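DMSP lyase (Ruegeria pomeroyi, PDB 5CU1) belongs to the cupin superfamily, whose members fold into a small antiparallel beta-barrel, and holds an iron(III) ion. Local coordinates at residues 26-29 with 30-34; 53-57 with 58-62; 68-71 with 72-75; 74-77 with 78-82. All blocks are in the same frame, centred on the assembly; numbering follows the deposited sequence.

Interaction 1 of 4, residues 26-29 with 30-34; sequences FQAL and HAREP
F26 and H30, one helical turn apart, form an offset edge-to-face aromatic pair: the imidazole edge is directed toward the phenyl face, with the ring centroids 5.9 Å apart and the planes inclined at 63°. The H30 ring reaches this place because its CG is anti to the backbone N (chi1 -177°). H30 N donates to F26 O at 3.2 Å. The next two rungs, A31 N to Q27 O and R32 N to A28 O, are both weak at 3.4 Å, as the last turn of helix 17-32 comes to its end. L29 carries much of the remaining side-chain contact. L29 CD1 lies 3.5 Å from E33 CG and 3.7 Å from R32 NH2, the leucine and arginine side chains crossing at about a right angle. Bent at chi3, the arginine folds back to place L29 CA 4.0 Å above one face of its guanidinium, over the centre. E33 is the N-cap residue of helix 34-39, and a bend at chi2 (-74°) turns its carboxylate aside; there OE2 is hydrogen-bonded to Y73 OH. The imidazole NE2 of H30 makes a weak hydrogen bond with V40 O, while F26 packs on L192 and L194 of strand 189-196.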
ATOM      1  N   PHE A  26      -7.430  -8.218   7.419  1.00 26.29           N
ATOM      2  CA  PHE A  26      -7.558  -6.818   7.548  1.00 24.16           C
ATOM      3  C   PHE A  26      -8.358  -6.309   8.769  1.00 24.71           C
ATOM      4  O   PHE A  26      -7.835  -5.566   9.447  1.00 21.50           O
ATOM      5  CB  PHE A  26      -7.759  -6.070   6.221  1.00 20.54           C
ATOM      6  CG  PHE A  26      -7.943  -4.650   6.391  1.00 25.36           C
ATOM      7  CD1 PHE A  26      -6.952  -3.889   6.739  1.00 22.50           C
ATOM      8  CD2 PHE A  26      -9.184  -4.092   6.344  1.00 26.32           C
ATOM      9  CE1 PHE A  26      -7.135  -2.620   7.065  1.00 24.51           C
ATOM     10  CE2 PHE A  26      -9.351  -2.779   6.643  1.00 25.09           C
ATOM     11  CZ  PHE A  26      -8.311  -2.043   6.976  1.00 23.88           C
ATOM     12  N   GLN A  27      -9.570  -6.804   8.913  1.00 25.41           N
ATOM     13  CA  GLN A  27     -10.565  -6.497   9.897  1.00 26.65           C
ATOM     14  C   GLN A  27     -10.094  -6.742  11.313  1.00 28.39           C
ATOM     15  O   GLN A  27     -10.337  -5.993  12.185  1.00 27.96           O
ATOM     16  CB  GLN A  27     -11.858  -7.231   9.537  1.00 24.35           C
ATOM     17  CG  GLN A  27     -12.606  -6.576   8.474  1.00 26.52           C
ATOM     18  CD  GLN A  27     -13.688  -7.363   7.923  1.00 37.39           C
ATOM     19  OE1 GLN A  27     -13.576  -8.479   7.861  1.00 36.56           O
ATOM     20  NE2 GLN A  27     -14.772  -6.741   7.539  1.00 35.81           N
ATOM     21  N   ALA A  28      -9.419  -7.860  11.470  1.00 26.73           N
ATOM     22  CA  ALA A  28      -8.757  -8.254  12.681  1.00 24.50           C
ATOM     23  C   ALA A  28      -7.601  -7.556  12.991  1.00 25.51           C
ATOM     24  O   ALA A  28      -7.470  -7.343  14.001  1.00 37.16           O
ATOM     25  CB  ALA A  28      -8.504  -9.722  12.742  1.00 21.82           C
ATOM     26  N   LEU A  29      -6.813  -6.999  12.148  1.00 27.73           N
ATOM     27  CA  LEU A  29      -5.665  -6.166  12.536  1.00 25.76           C
ATOM     28  C   LEU A  29      -5.897  -4.813  12.804  1.00 22.14           C
ATOM     29  O   LEU A  29      -5.261  -4.270  13.501  1.00 24.18           O
ATOM     30  CB  LEU A  29      -4.723  -6.212  11.358  1.00 26.11           C
ATOM     31  CG  LEU A  29      -3.566  -5.319  11.249  1.00 17.88           C
ATOM     32  CD1 LEU A  29      -2.556  -5.803  12.139  1.00 23.41           C
ATOM     33  CD2 LEU A  29      -3.163  -5.291   9.947  1.00 19.31           C
ATOM     34  N   HIS A  30      -6.912  -4.345  12.253  1.00 25.12           N
ATOM     35  CA  HIS A  30      -7.458  -3.120  12.408  1.00 25.44           C
ATOM     36  C   HIS A  30      -7.904  -2.969  13.802  1.00 29.52           C
ATOM     37  O   HIS A  30      -7.476  -2.113  14.432  1.00 32.65           O
ATOM     38  CB  HIS A  30      -8.588  -2.956  11.580  1.00 26.90           C
ATOM     39  CG  HIS A  30      -9.208  -1.614  11.630  1.00 29.66           C
ATOM     40  ND1 HIS A  30     -10.174  -1.282  12.484  1.00 31.44           N
ATOM     41  CD2 HIS A  30      -8.990  -0.536  10.908  1.00 28.85           C
ATOM     42  CE1 HIS A  30     -10.558  -0.078  12.244  1.00 33.07           C
ATOM     43  NE2 HIS A  30      -9.858   0.392  11.290  1.00 30.09           N
ATOM     44  N   ALA A  31      -8.686  -3.876  14.198  1.00 23.25           N
ATOM     45  CA  ALA A  31      -8.967  -4.075  15.472  1.00 29.15           C
ATOM     46  C   ALA A  31      -7.872  -4.238  16.490  1.00 32.79           C
ATOM     47  O   ALA A  31      -8.002  -3.647  17.432  1.00 38.65           O
ATOM     48  CB  ALA A  31     -10.163  -4.936  15.714  1.00 25.65           C
ATOM     49  N   ARG A  32      -6.801  -4.909  16.273  1.00 26.82           N
ATOM     50  CA  ARG A  32      -5.721  -5.020  17.197  1.00 27.27           C
ATOM     51  C   ARG A  32      -4.723  -3.913  17.335  1.00 29.50           C
ATOM     52  O   ARG A  32      -3.955  -3.878  18.224  1.00 29.87           O
ATOM     53  CB  ARG A  32      -4.972  -6.269  17.028  1.00 23.70           C
ATOM     54  CG  ARG A  32      -5.560  -7.345  16.288  1.00 27.15           C
ATOM     55  CD  ARG A  32      -4.711  -8.609  16.366  1.00 28.71           C
ATOM     56  NE  ARG A  32      -3.736  -8.648  15.426  1.00 24.78           N
ATOM     57  CZ  ARG A  32      -3.829  -9.205  14.292  1.00 30.93           C
ATOM     58  NH1 ARG A  32      -4.721  -9.917  13.904  1.00 29.63           N
ATOM     59  NH2 ARG A  32      -2.850  -9.138  13.604  1.00 34.40           N
ATOM     60  N   GLU A  33      -4.789  -3.021  16.407  1.00 25.80           N
ATOM     61  CA  GLU A  33      -3.893  -1.988  16.187  1.00 22.36           C
ATOM     62  C   GLU A  33      -4.444  -0.625  16.304  1.00 21.17           C
ATOM     63  O   GLU A  33      -5.045  -0.195  15.506  1.00 22.49           O
ATOM     64  CB  GLU A  33      -3.143  -2.136  14.818  1.00 23.49           C
ATOM     65  CG  GLU A  33      -2.219  -3.328  14.590  1.00 27.39           C
ATOM     66  CD  GLU A  33      -0.940  -3.328  15.264  1.00 23.47           C
ATOM     67  OE1 GLU A  33      -0.548  -2.465  15.662  1.00 26.84           O
ATOM     68  OE2 GLU A  33      -0.320  -4.127  15.388  1.00 27.85           O
ATOM     69  N   PRO A  34      -4.123   0.103  17.356  1.00 23.54           N
ATOM     70  CA  PRO A  34      -4.707   1.412  17.630  1.00 22.30           C
ATOM     71  C   PRO A  34      -4.524   2.529  16.633  1.00 22.45           C
ATOM     72  O   PRO A  34      -5.321   3.346  16.497  1.00 22.74           O
ATOM     73  CB  PRO A  34      -4.074   1.750  18.967  1.00 20.72           C
ATOM     74  CG  PRO A  34      -3.670   0.557  19.488  1.00 21.91           C
ATOM     75  CD  PRO A  34      -3.261  -0.281  18.479  1.00 22.69           C
TER

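Interaction 2 of 4, residues 53-57 with 58-62; sequences PVRIP and PAALM
I56 and P57 supply the carbonyl groups that engage the first amides of helix 57-64. A59 N donates to I56 O at 3.3 Å, but from above the carbonyl plane (44° out of it), so this bond does not lie on a lone pair. L61 N to P57 O is the better-formed bond: 3.1 Å, in the carbonyl plane and nearly straight at 167°. A60 N also stands 3.1 Å from P57 O, yet its angle is too poor for a hydrogen bond. P57 and P58 have no N-H to offer, which suits prolines to a helix start, where amides lack a preceding turn to bond to. The regular pattern continues with M62 N to P58 O at 3.3 Å. R55 folds over this turn by bends at chi2 and chi3, and A59 CB lies 3.9 Å above one guanidinium face, displaced toward the rim and nearest to R55 NE. Its charge is met by E63, through a salt bridge between R55 NH2 and E63 OE1. Beyond these atoms, I56, A59 and M62 pack on W89 in a loop, while L61 and M62 rest against Y129 of strand 124-130.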
ATOM      1  N   PRO A  53      -8.720  -8.839 -12.907  1.00 39.85           N
ATOM      2  CA  PRO A  53      -7.266  -8.976 -12.787  1.00 31.63           C
ATOM      3  C   PRO A  53      -6.328  -8.374 -13.878  1.00 35.16           C
ATOM      4  O   PRO A  53      -6.632  -8.393 -15.039  1.00 30.12           O
ATOM      5  CB  PRO A  53      -7.075 -10.408 -12.590  1.00 23.98           C
ATOM      6  CG  PRO A  53      -7.932 -10.961 -13.353  1.00 37.00           C
ATOM      7  CD  PRO A  53      -9.174 -10.283 -12.960  1.00 37.86           C
ATOM      8  N   VAL A  54      -5.254  -7.771 -13.370  1.00 30.64           N
ATOM      9  CA  VAL A  54      -4.180  -7.302 -14.050  1.00 22.94           C
ATOM     10  C   VAL A  54      -2.955  -7.783 -13.340  1.00 27.47           C
ATOM     11  O   VAL A  54      -2.815  -7.546 -12.266  1.00 23.82           O
ATOM     12  CB  VAL A  54      -4.225  -5.808 -14.091  1.00 30.58           C
ATOM     13  CG1 VAL A  54      -2.950  -5.227 -14.615  1.00 27.14           C
ATOM     14  CG2 VAL A  54      -5.428  -5.244 -14.767  1.00 22.03           C
ATOM     15  N   ARG A  55      -2.093  -8.532 -14.041  1.00 31.16           N
ATOM     16  CA  ARG A  55      -0.773  -8.948 -13.607  1.00 23.63           C
ATOM     17  C   ARG A  55       0.270  -8.113 -14.181  1.00 25.67           C
ATOM     18  O   ARG A  55       0.217  -7.801 -15.350  1.00 26.86           O
ATOM     19  CB  ARG A  55      -0.410 -10.356 -13.937  1.00 25.38           C
ATOM     20  CG  ARG A  55      -0.573 -11.526 -12.984  1.00 32.82           C
ATOM     21  CD  ARG A  55       0.043 -11.387 -11.652  1.00 38.24           C
ATOM     22  NE  ARG A  55       0.571 -12.432 -10.868  1.00 34.89           N
ATOM     23  CZ  ARG A  55       1.715 -12.992 -10.964  1.00 40.18           C
ATOM     24  NH1 ARG A  55       2.561 -12.866 -11.873  1.00 40.81           N
ATOM     25  NH2 ARG A  55       2.063 -13.643 -10.057  1.00 47.12           N
ATOM     26  N   ILE A  56       1.211  -7.817 -13.300  1.00 26.68           N
ATOM     27  CA  ILE A  56       2.438  -7.102 -13.456  1.00 22.23           C
ATOM     28  C   ILE A  56       3.582  -7.757 -12.820  1.00 18.39           C
ATOM     29  O   ILE A  56       3.429  -8.359 -12.024  1.00 19.43           O
ATOM     30  CB  ILE A  56       2.359  -5.589 -13.150  1.00 24.48           C
ATOM     31  CG1 ILE A  56       2.326  -5.154 -11.645  1.00 23.18           C
ATOM     32  CG2 ILE A  56       1.342  -4.975 -14.050  1.00 25.26           C
ATOM     33  CD1 ILE A  56       2.271  -3.728 -11.515  1.00 18.96           C
ATOM     34  N   PRO A  57       4.762  -7.578 -13.310  1.00 17.91           N
ATOM     35  CA  PRO A  57       5.968  -8.145 -12.749  1.00 18.55           C
ATOM     36  C   PRO A  57       6.282  -7.943 -11.253  1.00 25.97           C
ATOM     37  O   PRO A  57       6.707  -8.755 -10.654  1.00 17.72           O
ATOM     38  CB  PRO A  57       7.029  -7.601 -13.585  1.00 14.42           C
ATOM     39  CG  PRO A  57       6.397  -7.291 -14.706  1.00 19.12           C
ATOM     40  CD  PRO A  57       5.122  -6.761 -14.406  1.00 21.22           C
ATOM     41  N   PRO A  58       5.890  -6.651 -10.797  1.00 23.71           N
ATOM     42  CA  PRO A  58       5.964  -6.487  -9.383  1.00 20.78           C
ATOM     43  C   PRO A  58       5.344  -7.458  -8.506  1.00 21.67           C
ATOM     44  O   PRO A  58       5.766  -7.525  -7.571  1.00 20.18           O
ATOM     45  CB  PRO A  58       5.397  -5.096  -9.169  1.00 22.34           C
ATOM     46  CG  PRO A  58       5.738  -4.409 -10.233  1.00 20.02           C
ATOM     47  CD  PRO A  58       5.464  -5.315 -11.325  1.00 17.39           C
ATOM     48  N   ALA A  59       4.252  -8.064  -8.889  1.00 24.84           N
ATOM     49  CA  ALA A  59       3.498  -9.139  -8.249  1.00 23.11           C
ATOM     50  C   ALA A  59       4.290 -10.369  -8.071  1.00 25.07           C
ATOM     51  O   ALA A  59       4.429 -10.781  -7.132  1.00 28.47           O
ATOM     52  CB  ALA A  59       2.274  -9.414  -8.997  1.00 19.76           C
ATOM     53  N   ALA A  60       4.916 -10.823  -9.094  1.00 27.96           N
ATOM     54  CA  ALA A  60       6.001 -11.754  -9.091  1.00 27.44           C
ATOM     55  C   ALA A  60       7.048 -11.486  -8.113  1.00 26.11           C
ATOM     56  O   ALA A  60       7.345 -12.301  -7.422  1.00 28.34           O
ATOM     57  CB  ALA A  60       6.598 -12.020 -10.443  1.00 20.87           C
ATOM     58  N   LEU A  61       7.592 -10.329  -8.102  1.00 22.52           N
ATOM     59  CA  LEU A  61       8.446  -9.857  -7.069  1.00 19.99           C
ATOM     60  C   LEU A  61       7.993 -10.023  -5.625  1.00 20.89           C
ATOM     61  O   LEU A  61       8.674 -10.437  -4.914  1.00 28.40           O
ATOM     62  CB  LEU A  61       9.178  -8.542  -7.384  1.00 23.21           C
ATOM     63  CG  LEU A  61       9.855  -8.165  -8.703  1.00 20.88           C
ATOM     64  CD1 LEU A  61      10.058  -6.716  -8.946  1.00 16.44           C
ATOM     65  CD2 LEU A  61      11.088  -8.912  -8.785  1.00 16.19           C
ATOM     66  N   MET A  62       6.834  -9.622  -5.280  1.00 23.18           N
ATOM     67  CA  MET A  62       6.215  -9.770  -4.018  1.00 25.22           C
ATOM     68  C   MET A  62       6.030 -11.157  -3.600  1.00 25.22           C
ATOM     69  O   MET A  62       6.288 -11.390  -2.579  1.00 23.71           O
ATOM     70  CB  MET A  62       4.948  -8.948  -3.893  1.00 24.52           C
ATOM     71  CG  MET A  62       4.305  -8.683  -2.504  1.00 27.82           C
ATOM     72  SD  MET A  62       2.954  -7.645  -2.252  1.00 18.11           S
ATOM     73  CE  MET A  62       1.884  -8.571  -2.628  1.00 24.00           C
TER

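Interaction 3 of 4, residues 68-71 with 72-75; sequences LTTT and AYAA
The Y73 ring meets T70 at its rim, the methyl CG2 lying at the edge and near the ring plane, and T71 OG1 obliquely, 3.9 Å from Y73 CD2. One face is covered by the residue just before it: A72 CB stands 3.9 Å above the plane, over the ring centre. F148 adds an edge-to-face aromatic contact, and L29 of helix 17-32 also touches the tyrosine. With CG anti to the carbonyl carbon and beside the backbone N (chi1 -49°), the ring lies alongside T71, the two side chains pointing the same way. T70 instead crosses Y73 at about a right angle and touches the base of its side chain, CG2 being 3.7 Å from Y73 CB. The hydroxyl branch of T70 faces the start of the helix: its OG1 is 3.7 Å from A74 N, too far for a hydrogen bond, and 4.0 Å from A74 CB. At the far end of the ring the partner of Y73 OH is E33, a bond that probably restrains the phenol. T71 packs on P168. Further back in the loop, L68 packs on A151 and P188, and T69 pairs through its backbone with G152. The geometry is that of a loop leading into helix 74-83 with Y73 at the N-cap position, its side chain reaching L29 of helix 17-32, E33 just after that helix, and F148 of strand 144-150 in this cupin-family protein.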
ATOM      1  N   LEU A  68      10.924 -10.511   3.142  1.00 21.96           N
ATOM      2  CA  LEU A  68       9.763  -9.847   3.758  1.00 21.67           C
ATOM      3  C   LEU A  68       9.366 -10.475   5.171  1.00 19.07           C
ATOM      4  O   LEU A  68       8.414 -11.005   5.334  1.00 22.25           O
ATOM      5  CB  LEU A  68       8.600  -9.849   2.798  1.00 19.56           C
ATOM      6  CG  LEU A  68       8.438  -9.017   1.638  1.00 17.79           C
ATOM      7  CD1 LEU A  68       7.423  -9.522   0.764  1.00 16.56           C
ATOM      8  CD2 LEU A  68       8.364  -7.607   1.899  1.00 17.44           C
ATOM      9  N   THR A  69      10.318 -10.415   6.045  1.00 20.37           N
ATOM     10  CA  THR A  69      10.453 -10.476   7.518  1.00 26.74           C
ATOM     11  C   THR A  69       9.462  -9.786   8.426  1.00 23.19           C
ATOM     12  O   THR A  69       9.246  -8.709   8.272  1.00 24.54           O
ATOM     13  CB  THR A  69      11.941 -10.145   7.799  1.00 21.32           C
ATOM     14  OG1 THR A  69      12.762 -11.256   7.587  1.00 28.66           O
ATOM     15  CG2 THR A  69      12.241  -9.766   8.964  1.00 32.07           C
ATOM     16  N   THR A  70       8.899 -10.479   9.307  1.00 22.12           N
ATOM     17  CA  THR A  70       8.019  -9.915  10.282  1.00 25.60           C
ATOM     18  C   THR A  70       8.160 -10.364  11.790  1.00 38.51           C
ATOM     19  O   THR A  70       8.755 -11.312  12.134  1.00 33.98           O
ATOM     20  CB  THR A  70       6.483 -10.171  10.103  1.00 22.53           C
ATOM     21  OG1 THR A  70       6.153 -11.221   9.312  1.00 39.43           O
ATOM     22  CG2 THR A  70       5.824  -9.160   9.786  1.00 24.45           C
ATOM     23  N   THR A  71       7.399  -9.672  12.618  1.00 35.88           N
ATOM     24  CA  THR A  71       7.094  -9.954  14.001  1.00 36.04           C
ATOM     25  C   THR A  71       5.769 -10.581  14.147  1.00 30.57           C
ATOM     26  O   THR A  71       5.667 -11.669  14.236  1.00 29.26           O
ATOM     27  CB  THR A  71       7.235  -8.675  14.698  1.00 31.16           C
ATOM     28  OG1 THR A  71       6.591  -7.704  13.988  1.00 27.91           O
ATOM     29  CG2 THR A  71       8.587  -8.343  14.675  1.00 28.76           C
ATOM     30  N   ALA A  72       4.769  -9.815  14.053  1.00 33.13           N
ATOM     31  CA  ALA A  72       3.450 -10.151  14.332  1.00 27.34           C
ATOM     32  C   ALA A  72       2.429 -10.219  13.244  1.00 24.61           C
ATOM     33  O   ALA A  72       1.410 -10.390  13.587  1.00 26.47           O
ATOM     34  CB  ALA A  72       3.039  -9.170  15.356  1.00 25.45           C
ATOM     35  N   TYR A  73       2.782 -10.161  11.984  1.00 22.79           N
ATOM     36  CA  TYR A  73       2.032  -9.768  10.816  1.00 19.29           C
ATOM     37  C   TYR A  73       2.169 -10.664   9.584  1.00 24.06           C
ATOM     38  O   TYR A  73       1.753 -10.354   8.614  1.00 25.92           O
ATOM     39  CB  TYR A  73       2.327  -8.265  10.437  1.00 20.99           C
ATOM     40  CG  TYR A  73       2.237  -7.253  11.555  1.00 20.10           C
ATOM     41  CD1 TYR A  73       1.068  -6.963  12.100  1.00 20.07           C
ATOM     42  CD2 TYR A  73       3.342  -6.718  12.136  1.00 22.64           C
ATOM     43  CE1 TYR A  73       0.987  -6.154  13.143  1.00 22.13           C
ATOM     44  CE2 TYR A  73       3.264  -5.880  13.142  1.00 19.82           C
ATOM     45  CZ  TYR A  73       2.064  -5.566  13.623  1.00 22.00           C
ATOM     46  OH  TYR A  73       1.881  -4.847  14.569  1.00 21.52           O
ATOM     47  N   ALA A  74       2.587 -11.876   9.750  1.00 21.42           N
ATOM     48  CA  ALA A  74       2.629 -12.928   8.772  1.00 22.61           C
ATOM     49  C   ALA A  74       1.431 -13.339   8.177  1.00 25.09           C
ATOM     50  O   ALA A  74       1.394 -13.542   7.072  1.00 27.22           O
ATOM     51  CB  ALA A  74       3.411 -14.083   9.218  1.00 19.61           C
ATOM     52  N   ALA A  75       0.329 -13.343   8.858  1.00 28.07           N
ATOM     53  CA  ALA A  75      -0.933 -13.736   8.220  1.00 27.16           C
ATOM     54  C   ALA A  75      -1.435 -12.938   7.055  1.00 29.44           C
ATOM     55  O   ALA A  75      -1.814 -13.429   6.156  1.00 27.62           O
ATOM     56  CB  ALA A  75      -1.996 -13.921   9.230  1.00 23.11           C
TER

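Interaction 4 of 4, residues 74-77 with 78-82; sequences AAIR and DAFIA
The first turns of helix 74-83 bring R77 and D78 together in a salt bridge beside a ladder of backbone bonds. R77 NH1 donates to D78 OD1 at 2.8 Å and 173°, essentially within the guanidinium plane. The oxygen is met on its syn side. A second bond, from R77 NH1 to D78 OD2, is weak at 3.4 Å. R77 leaves the backbone with CG anti to N (chi1 -177°), and the bends at chi2 and chi3 bring the guanidinium back beside the D78 carboxylate, the two planes 50° apart. A74 CB is 4.0 Å above one guanidinium face, near the rim, and R77 NH2 has a weak further bond to L68 O. D78 OD2 approaches A74 O to 3.1 Å; both are acceptors, so this pair should be mildly unfavourable and the arginine probably offsets it. A74 O also accepts the hydrogen bond of D78 N, and F80 N binds I76 O at 2.9 Å, whereas the rung from I81 N to R77 O is weak. I76 and F80 point the same way, the isoleucine lying along the ring with CG1 3.8 Å from F80 CE2. Their apolar face is the buried one: I76 packs on L29 and E25, and F80 on L22, all of helix 17-32. Both touch L150 of strand 144-150, F80 and R77 reach M190 of strand 189-196, and I81 contacts M62 and E63 of helix 57-64.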
ATOM      1  N   ALA A  74       2.587 -11.876   9.750  1.00 21.42           N
ATOM      2  CA  ALA A  74       2.629 -12.928   8.772  1.00 22.61           C
ATOM      3  C   ALA A  74       1.431 -13.339   8.177  1.00 25.09           C
ATOM      4  O   ALA A  74       1.394 -13.542   7.072  1.00 27.22           O
ATOM      5  CB  ALA A  74       3.411 -14.083   9.218  1.00 19.61           C
ATOM      6  N   ALA A  75       0.329 -13.343   8.858  1.00 28.07           N
ATOM      7  CA  ALA A  75      -0.933 -13.736   8.220  1.00 27.16           C
ATOM      8  C   ALA A  75      -1.435 -12.938   7.055  1.00 29.44           C
ATOM      9  O   ALA A  75      -1.814 -13.429   6.156  1.00 27.62           O
ATOM     10  CB  ALA A  75      -1.996 -13.921   9.230  1.00 23.11           C
ATOM     11  N   ILE A  76      -1.389 -11.658   7.272  1.00 29.83           N
ATOM     12  CA  ILE A  76      -1.866 -10.640   6.412  1.00 26.04           C
ATOM     13  C   ILE A  76      -1.004 -10.420   5.302  1.00 21.75           C
ATOM     14  O   ILE A  76      -1.450 -10.306   4.346  1.00 26.32           O
ATOM     15  CB  ILE A  76      -2.415  -9.381   7.173  1.00 20.86           C
ATOM     16  CG1 ILE A  76      -3.189  -8.511   6.269  1.00 16.08           C
ATOM     17  CG2 ILE A  76      -1.355  -8.630   7.820  1.00 19.82           C
ATOM     18  CD1 ILE A  76      -3.739  -7.295   6.804  1.00 21.71           C
ATOM     19  N   ARG A  77       0.231 -10.395   5.553  1.00 22.91           N
ATOM     20  CA  ARG A  77       1.207 -10.509   4.630  1.00 25.28           C
ATOM     21  C   ARG A  77       1.027 -11.633   3.609  1.00 29.82           C
ATOM     22  O   ARG A  77       1.101 -11.374   2.565  1.00 27.41           O
ATOM     23  CB  ARG A  77       2.464 -10.550   5.288  1.00 26.77           C
ATOM     24  CG  ARG A  77       3.664 -10.608   4.414  1.00 28.87           C
ATOM     25  CD  ARG A  77       4.275 -11.903   4.418  1.00 27.29           C
ATOM     26  NE  ARG A  77       5.290 -12.162   5.314  1.00 29.21           N
ATOM     27  CZ  ARG A  77       5.746 -13.287   5.791  1.00 25.43           C
ATOM     28  NH1 ARG A  77       5.418 -14.417   5.774  1.00 22.27           N
ATOM     29  NH2 ARG A  77       6.632 -13.197   6.441  1.00 31.31           N
ATOM     30  N   ASP A  78       0.853 -12.848   4.034  1.00 30.76           N
ATOM     31  CA  ASP A  78       0.601 -14.027   3.273  1.00 27.94           C
ATOM     32  C   ASP A  78      -0.650 -13.963   2.478  1.00 28.53           C
ATOM     33  O   ASP A  78      -0.663 -14.200   1.404  1.00 27.16           O
ATOM     34  CB  ASP A  78       0.816 -15.314   4.038  1.00 28.81           C
ATOM     35  CG  ASP A  78       2.216 -15.454   4.652  1.00 29.51           C
ATOM     36  OD1 ASP A  78       3.136 -15.045   4.278  1.00 27.77           O
ATOM     37  OD2 ASP A  78       2.479 -16.048   5.546  1.00 31.32           O
ATOM     38  N   ALA A  79      -1.629 -13.440   3.095  1.00 29.82           N
ATOM     39  CA  ALA A  79      -2.813 -13.043   2.508  1.00 24.26           C
ATOM     40  C   ALA A  79      -2.784 -11.985   1.447  1.00 24.04           C
ATOM     41  O   ALA A  79      -3.186 -12.244   0.522  1.00 26.75           O
ATOM     42  CB  ALA A  79      -3.823 -12.902   3.521  1.00 30.43           C
ATOM     43  N   PHE A  80      -2.020 -10.964   1.588  1.00 23.30           N
ATOM     44  CA  PHE A  80      -1.674 -10.033   0.600  1.00 24.81           C
ATOM     45  C   PHE A  80      -1.042 -10.721  -0.744  1.00 27.31           C
ATOM     46  O   PHE A  80      -1.354 -10.410  -1.783  1.00 24.49           O
ATOM     47  CB  PHE A  80      -0.963  -8.755   1.157  1.00 21.84           C
ATOM     48  CG  PHE A  80      -1.830  -7.615   1.648  1.00 21.19           C
ATOM     49  CD1 PHE A  80      -2.788  -7.095   0.893  1.00 19.80           C
ATOM     50  CD2 PHE A  80      -1.682  -7.090   2.957  1.00 22.07           C
ATOM     51  CE1 PHE A  80      -3.534  -6.133   1.383  1.00 20.81           C
ATOM     52  CE2 PHE A  80      -2.448  -6.102   3.395  1.00 17.84           C
ATOM     53  CZ  PHE A  80      -3.371  -5.635   2.627  1.00 20.78           C
ATOM     54  N   ILE A  81      -0.108 -11.587  -0.556  1.00 22.97           N
ATOM     55  CA  ILE A  81       0.424 -12.433  -1.457  1.00 19.80           C
ATOM     56  C   ILE A  81      -0.489 -13.367  -2.149  1.00 22.45           C
ATOM     57  O   ILE A  81      -0.441 -13.393  -3.215  1.00 24.52           O
ATOM     58  CB  ILE A  81       1.657 -13.065  -0.927  1.00 22.70           C
ATOM     59  CG1 ILE A  81       2.614 -12.061  -0.611  1.00 16.67           C
ATOM     60  CG2 ILE A  81       2.295 -13.967  -1.846  1.00 21.26           C
ATOM     61  CD1 ILE A  81       3.719 -12.507   0.150  1.00 21.08           C
ATOM     62  N   ALA A  82      -1.249 -14.133  -1.457  1.00 22.06           N
ATOM     63  CA  ALA A  82      -2.273 -14.940  -1.967  1.00 25.36           C
ATOM     64  C   ALA A  82      -3.340 -14.348  -2.859  1.00 23.86           C
ATOM     65  O   ALA A  82      -3.509 -14.802  -3.842  1.00 26.91           O
ATOM     66  CB  ALA A  82      -2.753 -15.983  -0.985  1.00 26.17           C
TER

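How the interactions relate
Along the chain the contacts follow in the order 1, 2, 3, 4, and three helices carry them: 17-32, 57-64 and 74-83. Interactions 3 and 4 are closest, with centres about 9 Å apart; they share A74 and A75. Helix 74-83 is the hub. Interaction 1 touches interaction 3 through E33 and Y73, and interaction 4 where L29 CD2 packs 3.8 Å from I76 CD1. On the other flank M62 of interaction 2 meets F80 and I81 of interaction 4, and also L68 of interaction 3. Interactions 1 and 2 do not touch, their nearest atoms lying about 13 Å apart. The helices thus form a linked layer packed against strands of the cupin barrel.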